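Local coordinates for capsid protein (Penaeus vannamei nodavirus, PDB 5YKZ) that builds the shell of a shrimp nodavirus, its P-domain probably forming the dimeric spikes that project from the particle surface, at residues Ser38-Pro43 with Phe84-Thr89; Ser60-Glu65 with Asp96-Leu101. All blocks are in the same frame, centred on the assembly; numbering follows the deposited sequence.

Contacts 1 and 2 are two antiparallel strand pairings in the all-beta P-domain, with centres about 11 Å apart. Their segments alternate along the chain: strand 38-48 is followed by strand 58-63, and strand 79-88 by strand 95-101. The two pairings meet mainly through apolar side chains. Leu41 CD1 lies 4.0 Å from Leu97 CD2, and Ile85 CG2 lies 3.8 Å from Pro63 CD. Ile85 also sends CD1 to 3.5 Å from Ala61 O. Contact 1 turns its other face to the second subunit of the dimer. Contact 2 is not touched by that subunit.

Contact 1 of 2, residues Ser38-Pro43 with Phe84-Thr89; sequences SYLLTP and FIKVKT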
loop_
_atom_site.group_PDB
_atom_site.type_symbol
_atom_site.label_atom_id
_atom_site.label_comp_id
_atom_site.label_asym_id
_atom_site.label_seq_id
_atom_site.Cartn_x
_atom_site.Cartn_y
_atom_site.Cartn_z
ATOM N N SER B 38 14.110 -7.719 10.642
ATOM C CA SER B 38 13.219 -6.550 10.418
ATOM C C SER B 38 12.574 -6.648 9.071
ATOM O O SER B 38 13.139 -7.019 8.035
ATOM C CB SER B 38 14.023 -5.292 10.581
ATOM O OG SER B 38 14.301 -5.158 12.037
ATOM N N TYR B 39 11.291 -6.241 9.098
ATOM C CA TYR B 39 10.390 -6.227 7.922
ATOM C C TYR B 39 9.708 -4.923 7.794
ATOM O O TYR B 39 9.494 -4.232 8.845
ATOM C CB TYR B 39 9.366 -7.366 8.036
ATOM C CG TYR B 39 9.981 -8.704 8.051
ATOM C CD1 TYR B 39 10.245 -9.360 6.854
ATOM C CD2 TYR B 39 10.332 -9.368 9.221
ATOM C CE1 TYR B 39 10.873 -10.600 6.838
ATOM C CE2 TYR B 39 10.938 -10.623 9.193
ATOM C CZ TYR B 39 11.188 -11.190 7.994
ATOM O OH TYR B 39 11.768 -12.475 8.003
ATOM N N LEU B 40 9.262 -4.572 6.644
ATOM C CA LEU B 40 8.351 -3.406 6.411
ATOM C C LEU B 40 6.994 -3.942 6.042
ATOM O O LEU B 40 6.908 -4.881 5.205
ATOM C CB LEU B 40 8.934 -2.641 5.282
ATOM C CG LEU B 40 8.421 -1.287 5.062
ATOM C CD1 LEU B 40 8.818 -0.268 6.183
ATOM C CD2 LEU B 40 8.823 -0.755 3.692
ATOM N N LEU B 41 5.944 -3.367 6.565
ATOM C CA LEU B 41 4.578 -3.748 6.243
ATOM C C LEU B 41 3.888 -2.621 5.557
ATOM O O LEU B 41 3.938 -1.473 6.034
ATOM C CB LEU B 41 3.765 -4.105 7.500
ATOM C CG LEU B 41 4.470 -4.872 8.578
ATOM C CD1 LEU B 41 3.578 -5.166 9.735
ATOM C CD2 LEU B 41 5.070 -6.198 8.048
ATOM N N THR B 42 3.190 -2.869 4.426
ATOM C CA THR B 42 2.459 -1.876 3.685
ATOM C C THR B 42 1.047 -2.362 3.449
ATOM O O THR B 42 0.838 -3.584 3.247
ATOM C CB THR B 42 3.187 -1.601 2.340
ATOM O OG1 THR B 42 3.347 -2.873 1.592
ATOM C CG2 THR B 42 4.511 -1.020 2.570
ATOM N N PRO B 43 0.059 -1.486 3.447
ATOM C CA PRO B 43 -1.346 -1.919 3.331
ATOM C C PRO B 43 -1.747 -2.307 1.933
ATOM O O PRO B 43 -1.208 -1.743 0.969
ATOM C CB PRO B 43 -2.121 -0.656 3.771
ATOM C CG PRO B 43 -1.190 0.479 3.387
ATOM C CD PRO B 43 0.182 -0.015 3.668
ATOM N N PHE B 84 3.298 2.843 6.858
ATOM C CA PHE B 84 4.097 1.662 6.728
ATOM C C PHE B 84 4.736 1.384 8.059
ATOM O O PHE B 84 5.134 2.331 8.810
ATOM C CB PHE B 84 5.158 1.779 5.613
ATOM C CG PHE B 84 5.938 3.078 5.573
ATOM C CD1 PHE B 84 7.104 3.274 6.234
ATOM C CD2 PHE B 84 5.514 4.104 4.774
ATOM C CE1 PHE B 84 7.799 4.437 6.169
ATOM C CE2 PHE B 84 6.230 5.230 4.646
ATOM C CZ PHE B 84 7.309 5.442 5.351
ATOM N N ILE B 85 4.794 0.142 8.439
ATOM C CA ILE B 85 5.293 -0.330 9.738
ATOM C C ILE B 85 6.635 -0.973 9.567
ATOM O O ILE B 85 6.847 -1.796 8.658
ATOM C CB ILE B 85 4.275 -1.340 10.335
ATOM C CG1 ILE B 85 3.057 -0.621 10.805
ATOM C CG2 ILE B 85 4.939 -2.128 11.473
ATOM C CD1 ILE B 85 1.870 -1.519 11.143
ATOM N N LYS B 86 7.573 -0.660 10.427
ATOM C CA LYS B 86 8.829 -1.358 10.570
ATOM C C LYS B 86 8.757 -2.136 11.858
ATOM O O LYS B 86 8.476 -1.578 12.910
ATOM C CB LYS B 86 9.999 -0.388 10.598
ATOM C CG LYS B 86 11.375 -0.953 10.847
ATOM C CD LYS B 86 11.810 -2.128 10.006
ATOM C CE LYS B 86 11.940 -1.665 8.610
ATOM N NZ LYS B 86 12.898 -0.585 8.375
ATOM N N VAL B 87 9.014 -3.425 11.796
ATOM C CA VAL B 87 8.886 -4.295 12.946
ATOM C C VAL B 87 9.894 -5.398 12.859
ATOM O O VAL B 87 10.198 -5.944 11.749
ATOM C CB VAL B 87 7.461 -4.848 13.067
ATOM C CG1 VAL B 87 7.064 -5.668 11.810
ATOM C CG2 VAL B 87 7.245 -5.593 14.390
ATOM N N LYS B 88 10.470 -5.743 13.994
ATOM C CA LYS B 88 11.430 -6.855 14.116
ATOM C C LYS B 88 10.793 -8.015 14.771
ATOM O O LYS B 88 10.128 -7.911 15.804
ATOM C CB LYS B 88 12.623 -6.395 14.895
ATOM C CG LYS B 88 13.819 -7.372 14.972
ATOM C CD LYS B 88 14.991 -6.804 15.779
ATOM C CE LYS B 88 16.116 -7.817 15.944
ATOM N NZ LYS B 88 17.312 -7.206 16.666
ATOM N N THR B 89 11.043 -9.166 14.194
ATOM C CA THR B 89 10.582 -10.396 14.805
ATOM C C THR B 89 11.417 -10.746 16.062
ATOM O O THR B 89 12.525 -10.273 16.278
ATOM C CB THR B 89 10.636 -11.550 13.899
ATOM O OG1 THR B 89 11.985 -11.652 13.400
ATOM C CG2 THR B 89 9.694 -11.335 12.677
#
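Leu41 and Ile85 cross obliquely on one face of a strand pair. Leu41 holds CG beside its own backbone N (chi1 -39°), and its CD1 rests 3.8 Å from Ile85 CG2. Leu41 CD1 also reaches Val87 CG1 at 4.1 Å. This face turns inward, where Leu41 also meets Phe95 and Ile70. Tyr39 points to this face too. Val87 O sits at the edge of its ring, and Thr89 CG2 approaches obliquely, 3.8 Å from Tyr39 CE2. The phenol OH is hydrogen-bonded to Ser34 N.

Lys86 lies on the opposite face. Its chain bends at chi2, chi3 and chi4 and folds over the neighbouring strand, so that CD comes 3.3 Å from Tyr39 O. The ammonium group makes a salt bridge to Asp7 OD1 and a hydrogen bond to Val8 O, both of the second subunit. Leu40 CD1 meets Phe84 CD1 obliquely at 3.9 Å, and both residues also pack on that subunit.

Four backbone hydrogen bonds hold the strands in register. Leu41 N to Ile85 O is the shortest, at 2.8 Å. Leu41 O receives Ile85 N on a lone pair at 3.0 Å. This is a twisted antiparallel beta pair with an apolar core face and a dimer-facing side, in an all-beta capsid P-domain.

Contact 2 of 2, residues Ser60-Glu65 with Asp96-Leu101; sequences SATPVE and DLSVVL
Residues 60-63 run antiparallel to 96-101, their axes 4.5 Å apart at closest and their directions 158° apart. Ser60 with Val100 and Thr62 with Ser98 are hydrogen-bonded pairs. The bond from Ser98 N to Thr62 O is short, 2.8 Å, and nearly straight at 172°. Between them, Ala61 and Val99 form a non-hydrogen-bonded pair.

Side chains of 60-62 and 98-100 alternate between the two faces. Ala61 CB meets Val99 CG2 at 4.2 Å on the inner face. Pro63 and Leu97 diverge at CB. Leu97 holds CG beside its backbone N, with CD1 anti along chi2, and its other methyl comes back to the proline: Leu97 CD2 lies 3.7 Å from Pro63 CA. Pro63 also packs on Ile85 and Val87 of strand 79-88, while Ala61 meets Phe16 and Val99 meets Ile17. The two strands belong to the antiparallel beta structure of the P-domain: strand 66-73 continues it beyond 58-63, and strand 26-30 beyond 95-101.

The other face is more polar and partly exposed. Thr62 OG1 takes the crowded position between the backbone N and the carbonyl carbon, and lies 3.8 Å from Ser98 CB. Val100 CG1 packs against the CB of Ser60.

Past Pro63 the chain leaves the strand. Val64 N still bonds to Asp96 O, from 33° above the carbonyl plane. A water donates to Asp96 O at 2.8 Å and accepts from Glu65 N. Both methyls of Val64 rest against Asp96, CG2 3.8 Å from Asp96 CB, the side chains crossing obliquely. Asp96 OD1 is hydrogen-bonded to Thr29 OG1 on the neighbouring strand.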
loop_
_atom_site.group_PDB
_atom_site.type_symbol
_atom_site.label_atom_id
_atom_site.label_comp_id
_atom_site.label_asym_id
_atom_site.label_seq_id
_atom_site.Cartn_x
_atom_site.Cartn_y
_atom_site.Cartn_z
ATOM N N SER B 60 -6.950 0.678 12.091
ATOM C CA SER B 60 -5.621 1.184 12.402
ATOM C C SER B 60 -4.801 0.014 12.975
ATOM O O SER B 60 -5.339 -0.739 13.786
ATOM C CB SER B 60 -5.728 2.275 13.437
ATOM O OG SER B 60 -4.514 2.941 13.646
ATOM N N ALA B 61 -3.548 -0.074 12.582
ATOM C CA ALA B 61 -2.641 -1.123 13.081
ATOM C C ALA B 61 -1.370 -0.489 13.449
ATOM O O ALA B 61 -0.737 0.237 12.656
ATOM C CB ALA B 61 -2.472 -2.178 12.086
ATOM N N THR B 62 -0.813 -0.910 14.598
ATOM C CA THR B 62 0.462 -0.410 15.026
ATOM C C THR B 62 1.212 -1.601 15.626
ATOM O O THR B 62 0.567 -2.341 16.418
ATOM C CB THR B 62 0.325 0.649 16.115
ATOM O OG1 THR B 62 -0.238 0.012 17.278
ATOM C CG2 THR B 62 -0.361 1.884 15.605
ATOM N N PRO B 63 2.508 -1.774 15.394
ATOM C CA PRO B 63 3.200 -2.836 16.091
ATOM C C PRO B 63 3.180 -2.605 17.594
ATOM O O PRO B 63 3.304 -1.480 18.047
ATOM C CB PRO B 63 4.597 -2.734 15.510
ATOM C CG PRO B 63 4.772 -1.293 15.153
ATOM C CD PRO B 63 3.412 -0.860 14.661
ATOM N N VAL B 64 3.202 -3.699 18.388
ATOM C CA VAL B 64 3.352 -3.527 19.818
ATOM C C VAL B 64 4.703 -2.981 20.126
ATOM O O VAL B 64 4.851 -2.235 21.126
ATOM C CB VAL B 64 3.001 -4.809 20.587
ATOM C CG1 VAL B 64 1.584 -5.285 20.332
ATOM C CG2 VAL B 64 3.988 -5.862 20.443
ATOM N N GLU B 65 5.719 -3.314 19.339
ATOM C CA GLU B 65 7.075 -2.843 19.484
ATOM C C GLU B 65 7.645 -2.618 18.088
ATOM O O GLU B 65 8.033 -3.555 17.414
ATOM C CB GLU B 65 7.908 -3.878 20.245
ATOM C CG GLU B 65 9.370 -3.504 20.352
ATOM C CD GLU B 65 9.593 -2.300 21.064
ATOM O OE1 GLU B 65 9.102 -2.109 22.223
ATOM O OE2 GLU B 65 10.334 -1.416 20.547
ATOM N N ASP B 96 3.856 -9.084 17.008
ATOM C CA ASP B 96 2.497 -8.711 17.281
ATOM C C ASP B 96 2.132 -7.326 16.839
ATOM O O ASP B 96 2.915 -6.380 16.979
ATOM C CB ASP B 96 2.192 -8.786 18.805
ATOM C CG ASP B 96 2.162 -10.149 19.388
ATOM O OD1 ASP B 96 2.114 -11.105 18.687
ATOM O OD2 ASP B 96 2.126 -10.221 20.641
ATOM N N LEU B 97 0.949 -7.163 16.275
ATOM C CA LEU B 97 0.325 -5.892 15.962
ATOM C C LEU B 97 -0.843 -5.645 16.884
ATOM O O LEU B 97 -1.534 -6.608 17.253
ATOM C CB LEU B 97 -0.168 -5.852 14.522
ATOM C CG LEU B 97 0.839 -6.127 13.439
ATOM C CD1 LEU B 97 0.133 -6.092 12.076
ATOM C CD2 LEU B 97 1.975 -5.161 13.447
ATOM N N SER B 98 -1.125 -4.433 17.156
ATOM C CA SER B 98 -2.378 -4.006 17.790
ATOM C C SER B 98 -3.320 -3.517 16.691
ATOM O O SER B 98 -2.878 -2.563 15.950
ATOM C CB SER B 98 -2.105 -2.916 18.745
ATOM O OG SER B 98 -3.277 -2.366 19.312
ATOM N N VAL B 99 -4.471 -4.059 16.497
ATOM C CA VAL B 99 -5.362 -3.737 15.365
ATOM C C VAL B 99 -6.695 -3.362 15.909
ATOM O O VAL B 99 -7.252 -4.045 16.789
ATOM C CB VAL B 99 -5.512 -4.963 14.472
ATOM C CG1 VAL B 99 -6.425 -4.583 13.302
ATOM C CG2 VAL B 99 -4.194 -5.479 13.929
ATOM N N VAL B 100 -7.235 -2.251 15.465
ATOM C CA VAL B 100 -8.501 -1.763 15.940
ATOM C C VAL B 100 -9.387 -1.358 14.795
ATOM O O VAL B 100 -8.921 -0.705 13.817
ATOM C CB VAL B 100 -8.344 -0.609 16.939
ATOM C CG1 VAL B 100 -7.634 0.519 16.369
ATOM C CG2 VAL B 100 -9.697 -0.213 17.588
ATOM N N LEU B 101 -10.630 -1.796 14.838
ATOM C CA LEU B 101 -11.654 -1.511 13.828
ATOM C C LEU B 101 -12.704 -0.631 14.492
ATOM O O LEU B 101 -13.269 -1.036 15.529
ATOM C CB LEU B 101 -12.274 -2.764 13.382
ATOM C CG LEU B 101 -13.014 -2.949 12.124
ATOM C CD1 LEU B 101 -12.291 -2.431 10.893
ATOM C CD2 LEU B 101 -13.418 -4.415 11.882
HETATM O O HOH W 1 5.581 -5.606 17.498
#